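Local atomic coordinates of alpha-1,3-glucanase (Bacillus circulans, PDB entry 5ZRU), a protein that probably hydrolyses the alpha-1,3-glucosidic linkages of alpha-1,3-glucan, this chain being the catalytic part of a longer, multidomain GH87 enzyme. Residues I494-R499 against I520-D526. Residues are numbered along the deposited sequence; the frame is centred on the assembly and turned at random.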
loop_
_atom_site.group_PDB
_atom_site.type_symbol
_atom_site.label_atom_id
_atom_site.label_comp_id
_atom_site.label_asym_id
_atom_site.label_seq_id
_atom_site.Cartn_x
_atom_site.Cartn_y
_atom_site.Cartn_z
ATOM N N ILE A 494 -13.378 14.387 -5.147
ATOM C CA ILE A 494 -12.573 14.605 -3.950
ATOM C C ILE A 494 -13.534 14.890 -2.805
ATOM O O ILE A 494 -14.132 15.973 -2.745
ATOM C CB ILE A 494 -11.565 15.751 -4.124
ATOM C CG1 ILE A 494 -10.932 15.722 -5.531
ATOM C CG2 ILE A 494 -10.473 15.651 -3.067
ATOM C CD1 ILE A 494 -9.894 16.835 -5.789
ATOM N N ILE A 495 -13.653 13.940 -1.876
ATOM C CA ILE A 495 -14.724 13.928 -0.885
ATOM C C ILE A 495 -14.151 14.047 0.522
ATOM O O ILE A 495 -13.255 13.282 0.902
ATOM C CB ILE A 495 -15.569 12.650 -1.018
ATOM C CG1 ILE A 495 -16.171 12.579 -2.427
ATOM C CG2 ILE A 495 -16.622 12.574 0.081
ATOM C CD1 ILE A 495 -16.553 11.188 -2.833
ATOM N N ASN A 496 -14.703 14.985 1.302
ATOM C CA ASN A 496 -14.405 15.129 2.731
ATOM C C ASN A 496 -12.907 15.255 3.000
ATOM O O ASN A 496 -12.336 14.544 3.830
ATOM C CB ASN A 496 -15.006 13.976 3.532
ATOM C CG ASN A 496 -16.474 14.200 3.839
ATOM O OD1 ASN A 496 -16.942 15.341 3.847
ATOM N ND2 ASN A 496 -17.212 13.116 4.080
ATOM N N THR A 497 -12.283 16.211 2.320
ATOM C CA THR A 497 -10.855 16.449 2.469
ATOM C C THR A 497 -10.546 17.073 3.831
ATOM O O THR A 497 -11.306 17.901 4.345
ATOM C CB THR A 497 -10.357 17.344 1.334
ATOM O OG1 THR A 497 -10.406 16.610 0.096
ATOM C CG2 THR A 497 -8.922 17.816 1.590
ATOM N N GLN A 498 -9.419 16.655 4.414
ATOM C CA GLN A 498 -9.036 17.107 5.751
ATOM C C GLN A 498 -8.734 18.600 5.766
ATOM O O GLN A 498 -9.298 19.347 6.574
ATOM C CB GLN A 498 -7.833 16.290 6.246
ATOM C CG GLN A 498 -8.134 14.774 6.297
ATOM C CD GLN A 498 -7.008 13.948 6.898
ATOM O OE1 GLN A 498 -6.213 14.441 7.701
ATOM N NE2 GLN A 498 -6.936 12.677 6.507
ATOM N N ARG A 499 -7.827 19.054 4.900
ATOM C CA ARG A 499 -7.555 20.485 4.790
ATOM C C ARG A 499 -7.991 20.962 3.401
ATOM O O ARG A 499 -9.187 20.957 3.113
ATOM C CB ARG A 499 -6.078 20.793 5.088
ATOM C CG ARG A 499 -5.788 22.300 5.313
ATOM C CD ARG A 499 -6.593 22.889 6.501
ATOM N NE ARG A 499 -6.161 24.257 6.821
ATOM C CZ ARG A 499 -5.069 24.541 7.527
ATOM N NH1 ARG A 499 -4.316 23.558 8.000
ATOM N NH2 ARG A 499 -4.731 25.806 7.775
ATOM N N ILE A 520 -15.543 18.651 -5.922
ATOM C CA ILE A 520 -14.969 18.801 -4.591
ATOM C C ILE A 520 -16.119 18.936 -3.611
ATOM O O ILE A 520 -16.829 19.953 -3.597
ATOM C CB ILE A 520 -14.027 20.008 -4.512
ATOM C CG1 ILE A 520 -12.928 19.857 -5.565
ATOM C CG2 ILE A 520 -13.450 20.127 -3.102
ATOM C CD1 ILE A 520 -11.968 21.084 -5.712
ATOM N N ASN A 521 -16.298 17.924 -2.779
ATOM C CA ASN A 521 -17.431 17.871 -1.864
ATOM C C ASN A 521 -16.877 17.733 -0.453
ATOM O O ASN A 521 -16.568 16.624 -0.009
ATOM C CB ASN A 521 -18.362 16.718 -2.224
ATOM C CG ASN A 521 -19.580 16.659 -1.327
ATOM O OD1 ASN A 521 -19.860 17.598 -0.574
ATOM N ND2 ASN A 521 -20.316 15.556 -1.403
ATOM N N GLY A 522 -16.746 18.858 0.244
ATOM C CA GLY A 522 -16.245 18.844 1.603
ATOM C C GLY A 522 -14.759 19.125 1.686
ATOM O O GLY A 522 -13.943 18.360 1.165
ATOM N N ALA A 523 -14.385 20.216 2.345
ATOM C CA ALA A 523 -12.975 20.506 2.564
ATOM C C ALA A 523 -12.832 21.206 3.904
ATOM O O ALA A 523 -13.792 21.769 4.434
ATOM C CB ALA A 523 -12.386 21.356 1.425
ATOM N N GLY A 524 -11.619 21.156 4.456
ATOM C CA GLY A 524 -11.403 21.687 5.787
ATOM C C GLY A 524 -12.068 20.876 6.875
ATOM O O GLY A 524 -12.430 21.430 7.920
ATOM N N LYS A 525 -12.249 19.571 6.658
ATOM C CA LYS A 525 -12.995 18.774 7.623
ATOM C C LYS A 525 -12.211 18.507 8.904
ATOM O O LYS A 525 -12.822 18.110 9.902
ATOM C CB LYS A 525 -13.445 17.448 6.999
ATOM C CG LYS A 525 -14.292 17.584 5.729
ATOM C CD LYS A 525 -15.470 18.556 5.882
ATOM C CE LYS A 525 -16.652 17.928 6.587
ATOM N NZ LYS A 525 -17.888 18.736 6.373
ATOM N N ASP A 526 -10.890 18.744 8.932
ATOM C CA ASP A 526 -10.180 18.576 10.199
ATOM C C ASP A 526 -10.307 19.782 11.124
ATOM O O ASP A 526 -9.894 19.685 12.283
ATOM C CB ASP A 526 -8.683 18.242 9.992
ATOM C CG ASP A 526 -7.888 19.334 9.269
ATOM O OD1 ASP A 526 -8.331 20.498 9.171
ATOM O OD2 ASP A 526 -6.788 18.990 8.763
HETATM O O HOH W 1 -12.754 17.528 -1.076
HETATM O O HOH W 2 -5.448 16.662 9.129
#
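The carboxylate of D526 turns one face to the backbone of Q498, whose carbonyl O sits over it, 3.0 Å from D526 CG. The carboxylate and this O are both acceptors and do not bond to each other; Q498 O is held instead by D526 N, 2.9 Å away, in the carbonyl plane and on a lone pair. A chi1 of 62° sets D526 CG between its own backbone N and carbonyl carbon, which brings the carboxylate under Q498 O. At its edge, OD2 is linked to Q498 OE1 through a water that donates to both, and S464 OG bonds both OD2 and R499 NH1. The guanidinium and carboxylate planes stand 62° apart, and R499 touches the acid through its aliphatic part, CD lying 4.0 Å from D526 OD1. At the amide of N496, the bent aliphatic chain of K525 passes above the plane at the oxygen end, a van der Waals contact with K525 CE 3.8 Å from N496 OD1, while K525 NZ continues to a salt bridge with D560. The backbones pair as successive coils of the parallel beta-helix of the pectate-lyase-like class do, here strand 487-495 lying against strand 513-523, with strand 550-561 on the latter's far side. N521 N donates to I494 O at 2.9 Å and N496 N to N521 O at 2.8 Å, and I494 and I520 meet on the face where I502 touches both. Beyond I495 the first chain leaves its strand, while the second remains one to A523. The N-H of T497 reaches G522 O from 48° out of the carbonyl plane, and a water donates to I494 O and G522 O while accepting from T497 OG1. Farther along, K525 N bonds T497 O, and G524 N returns to R499 O at 2.8 Å, close to where the methyl of A523 packs.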